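Side-chain contacts in phosphoglycerate kinase (Coxiella burnetii, PDB 4NG4), which catalyses the reversible transfer of a phosphoryl group between ATP and 3-phosphoglycerate, an energy-conserving step of glycolysis: residues T43-E46 with R47-A51; L360-L363 with D364-L368. All coordinates share one frame; numbering follows the deposited sequence.

How the interactions relate
The two examples treat opposite ends of alpha-helices, and in both the main-chain bonds carry most of the contact. Interaction 1 opens helix 46-60, which belongs to the half of the kinase built round the six-stranded parallel sheet; it is a surface contact with a charged pair, and of the residues that touch, Ile48 alone is buried. Interaction 2 closes helix 357-365 beside the five-stranded sheet of the nucleotide-binding half; it is partly buried, and apolar side chains meet instead of charges. Their centres lie 19 Å apart and their nearest atoms about 7 Å apart, without touching, though a side chain from each, Arg50 and Leu360, meets Thr377.

Interaction 1: T43-E46 with R47-A51; sequences TNDE and RIVRA
Asp45 pairs with Val49, and Glu46 with Arg50, where helix 46-60 begins, and Asp45 occupies its N-cap position. The turn shows that a helix can start on main-chain bonds without help from the cap side chain, since the Asp45 carboxylate makes no capping bond here.

The backbone bonds are of the i to i+4 kind. Val49 N donates to Asp45 O at 3.1 Å in a nearly straight bond, and Arg50 N reaches Glu46 O at 2.9 Å with a more bent N-H (143°).

The charged pair follows the same spacing. Glu46 sends CG anti to its backbone N (chi1 175°) and bends at chi2, while Arg50 folds back through bends at chi2 and chi3. The side chains meet at about a right angle, and the carboxylate and guanidinium planes lie 63° apart. Glu46 OE2 stands 3.8 Å from Arg50 NH1, a long salt bridge in which the oxygen sits well out of the guanidinium plane, so attraction between charges acts without a directed N-H. Arg50 also touches Thr377. Arg47, a predicted substrate-binding residue, extends toward Asp32, with which it makes a long, weak ion pair.

Among the carbon contacts, Ile48 CD1 lies 3.8 Å from Asp45 CB, and the Ile48 side chain also touches Leu91 and Leu92 of helix 86-94. Val49 CB comes 4.1 Å from Glu46 OE1.

Interaction 2: L360-L363 with D364-L368; sequences LAAL and DKFNL
With CG beside its own backbone N and anti to the carbonyl carbon (chi1 -49°), Phe366 swings its ring back along the helix to Ala362, one turn earlier. Leu363 has the same kind of first torsion (chi1 -72°), which helps to bring its CD2 methyl near the CB of Leu368. These two pairs show how apolar side chains can accompany a helix terminus whose main-chain bonds are changing pattern.

Phe366 CE2 lies 3.9 Å from Ala362 CB. Ala362 O is the acceptor for Phe366 N at 3.0 Å, and the ring lies obliquely near the same carbonyl. The Leu363 CD2 to Leu368 CB approach is looser, at 4.3 Å.

The regular i to i+4 ladder runs through Asp364 N to Leu360 O and Lys365 N to Ala361 O before reaching Phe366. The pattern then splits into a long bond, five residues back, from Leu368 N to Leu363 O at 2.9 Å, and a short one, three back, from Asn367 N to Asp364 O at 3.0 Å. Asn367 has positive phi (41°), which turns the chain out of the helix.

Leu363 and Leu368 both rest on Ala342 of helix 336-347, and Phe366 touches Arg339 there, while Lys365 NZ makes a weak hydrogen bond to Phe329 O. The positive phi of Asn367, with the two bonds back into the last turn, makes a Schellman motif, which ends the helix of the beta-alpha-beta unit made by strand 351-354, helix 357-365 and strand 374-375, close to the bound ADP and magnesium ion.

Interaction 1: T43-E46 with R47-A51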
# COMPACT_ATOMS: atom_id res chain seq x y z
N THR A 43 19.41 -7.70 1.00
CA THR A 43 18.74 -8.83 1.64
C THR A 43 17.40 -9.19 0.99
O THR A 43 16.88 -10.29 1.19
CB THR A 43 18.50 -8.56 3.14
OG1 THR A 43 17.84 -7.30 3.29
CG2 THR A 43 19.82 -8.53 3.90
N ASN A 44 16.83 -8.28 0.20
CA ASN A 44 15.56 -8.52 -0.47
C ASN A 44 15.47 -7.72 -1.76
O ASN A 44 15.55 -6.49 -1.73
CB ASN A 44 14.41 -8.13 0.45
CG ASN A 44 13.11 -8.81 0.10
OD1 ASN A 44 12.97 -9.44 -0.96
ND2 ASN A 44 12.13 -8.69 0.98
N ASP A 45 15.30 -8.40 -2.89
CA ASP A 45 15.39 -7.74 -4.20
C ASP A 45 14.08 -7.78 -4.96
O ASP A 45 14.04 -7.54 -6.16
CB ASP A 45 16.48 -8.42 -5.02
CG ASP A 45 16.20 -9.89 -5.27
OD1 ASP A 45 15.13 -10.37 -4.85
OD2 ASP A 45 17.06 -10.56 -5.89
N GLU A 46 13.00 -8.09 -4.25
CA GLU A 46 11.69 -8.24 -4.88
C GLU A 46 11.33 -7.00 -5.70
O GLU A 46 10.62 -7.11 -6.72
CB GLU A 46 10.62 -8.56 -3.81
CG GLU A 46 9.16 -8.62 -4.30
CD GLU A 46 8.85 -9.77 -5.25
OE1 GLU A 46 9.77 -10.29 -5.91
OE2 GLU A 46 7.65 -10.14 -5.34
N ARG A 47 11.84 -5.83 -5.30
CA ARG A 47 11.51 -4.57 -5.96
C ARG A 47 12.22 -4.46 -7.29
O ARG A 47 11.66 -3.93 -8.25
CB ARG A 47 11.87 -3.38 -5.09
CG ARG A 47 11.45 -3.56 -3.66
CD ARG A 47 11.34 -2.26 -2.89
NE ARG A 47 11.03 -2.57 -1.49
CZ ARG A 47 10.68 -1.68 -0.57
NH1 ARG A 47 10.57 -0.40 -0.86
NH2 ARG A 47 10.42 -2.09 0.67
N ILE A 48 13.46 -4.93 -7.34
CA ILE A 48 14.18 -4.97 -8.61
C ILE A 48 13.48 -5.93 -9.57
O ILE A 48 13.20 -5.58 -10.72
CB ILE A 48 15.65 -5.41 -8.44
CG1 ILE A 48 16.40 -4.47 -7.47
CG2 ILE A 48 16.36 -5.43 -9.80
CD1 ILE A 48 17.46 -5.19 -6.66
N VAL A 49 13.18 -7.14 -9.07
CA VAL A 49 12.49 -8.17 -9.86
C VAL A 49 11.16 -7.64 -10.42
O VAL A 49 10.78 -7.94 -11.56
CB VAL A 49 12.25 -9.49 -9.04
CG1 VAL A 49 11.33 -10.45 -9.78
CG2 VAL A 49 13.57 -10.18 -8.71
N ARG A 50 10.47 -6.83 -9.61
CA ARG A 50 9.19 -6.23 -10.01
C ARG A 50 9.41 -5.13 -11.07
O ARG A 50 8.71 -5.06 -12.06
CB ARG A 50 8.48 -5.66 -8.77
CG ARG A 50 7.05 -6.16 -8.53
CD ARG A 50 6.77 -6.43 -7.03
NE ARG A 50 7.49 -5.50 -6.15
CZ ARG A 50 7.56 -5.58 -4.82
NH1 ARG A 50 6.92 -6.56 -4.17
NH2 ARG A 50 8.27 -4.68 -4.14
N ALA A 51 10.41 -4.29 -10.86
CA ALA A 51 10.70 -3.18 -11.77
C ALA A 51 11.33 -3.61 -13.10
O ALA A 51 11.31 -2.85 -14.07
CB ALA A 51 11.59 -2.15 -11.08

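Interaction 2: L360-L363 with D364-L368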
# COMPACT_ATOMS: atom_id res chain seq x y z
N LEU A 360 0.01 -8.26 5.25
CA LEU A 360 0.93 -9.09 4.48
C LEU A 360 1.69 -10.05 5.40
O LEU A 360 1.90 -11.21 5.06
CB LEU A 360 1.92 -8.23 3.68
CG LEU A 360 1.42 -7.31 2.56
CD1 LEU A 360 2.43 -7.27 1.42
CD2 LEU A 360 0.03 -7.68 2.03
N ALA A 361 2.11 -9.57 6.57
CA ALA A 361 2.81 -10.43 7.51
C ALA A 361 1.94 -11.64 7.87
O ALA A 361 2.42 -12.77 7.88
CB ALA A 361 3.19 -9.65 8.76
N ALA A 362 0.65 -11.40 8.11
CA ALA A 362 -0.31 -12.49 8.37
C ALA A 362 -0.39 -13.46 7.19
O ALA A 362 -0.15 -14.65 7.33
CB ALA A 362 -1.67 -11.93 8.66
N LEU A 363 -0.73 -12.93 6.02
CA LEU A 363 -0.80 -13.71 4.79
C LEU A 363 0.46 -14.55 4.54
O LEU A 363 0.39 -15.62 3.94
CB LEU A 363 -1.04 -12.79 3.60
CG LEU A 363 -2.42 -12.17 3.49
CD1 LEU A 363 -2.50 -11.41 2.18
CD2 LEU A 363 -3.50 -13.24 3.57
N ASP A 364 1.59 -14.04 4.98
CA ASP A 364 2.84 -14.78 4.92
C ASP A 364 2.83 -15.92 5.95
O ASP A 364 3.17 -17.04 5.61
CB ASP A 364 4.01 -13.83 5.16
CG ASP A 364 5.34 -14.46 4.89
OD1 ASP A 364 5.41 -15.63 4.42
OD2 ASP A 364 6.34 -13.76 5.14
N LYS A 365 2.41 -15.64 7.18
CA LYS A 365 2.44 -16.64 8.26
C LYS A 365 1.57 -17.84 7.98
O LYS A 365 1.93 -18.97 8.32
CB LYS A 365 1.99 -16.02 9.58
CG LYS A 365 2.05 -16.99 10.77
CD LYS A 365 1.87 -16.27 12.08
CE LYS A 365 2.41 -17.07 13.23
NZ LYS A 365 2.08 -16.41 14.50
N PHE A 366 0.42 -17.59 7.37
CA PHE A 366 -0.53 -18.65 7.04
C PHE A 366 -0.26 -19.23 5.64
O PHE A 366 -1.02 -20.07 5.16
CB PHE A 366 -1.96 -18.10 7.11
CG PHE A 366 -2.27 -17.33 8.38
CD1 PHE A 366 -1.93 -17.84 9.63
CD2 PHE A 366 -2.94 -16.11 8.32
CE1 PHE A 366 -2.22 -17.15 10.79
CE2 PHE A 366 -3.25 -15.41 9.49
CZ PHE A 366 -2.89 -15.93 10.72
N ASN A 367 0.83 -18.77 5.00
CA ASN A 367 1.16 -19.10 3.60
C ASN A 367 -0.05 -19.07 2.67
O ASN A 367 -0.37 -20.07 2.03
CB ASN A 367 1.91 -20.43 3.50
CG ASN A 367 3.33 -20.35 4.07
OD1 ASN A 367 3.90 -21.35 4.52
ND2 ASN A 367 3.91 -19.15 4.04
N LEU A 368 -0.71 -17.92 2.63
CA LEU A 368 -1.85 -17.69 1.74
C LEU A 368 -1.65 -16.54 0.74
O LEU A 368 -2.57 -16.22 -0.02
CB LEU A 368 -3.10 -17.42 2.59
CG LEU A 368 -3.70 -18.66 3.25
CD1 LEU A 368 -4.72 -18.24 4.27
CD2 LEU A 368 -4.31 -19.59 2.21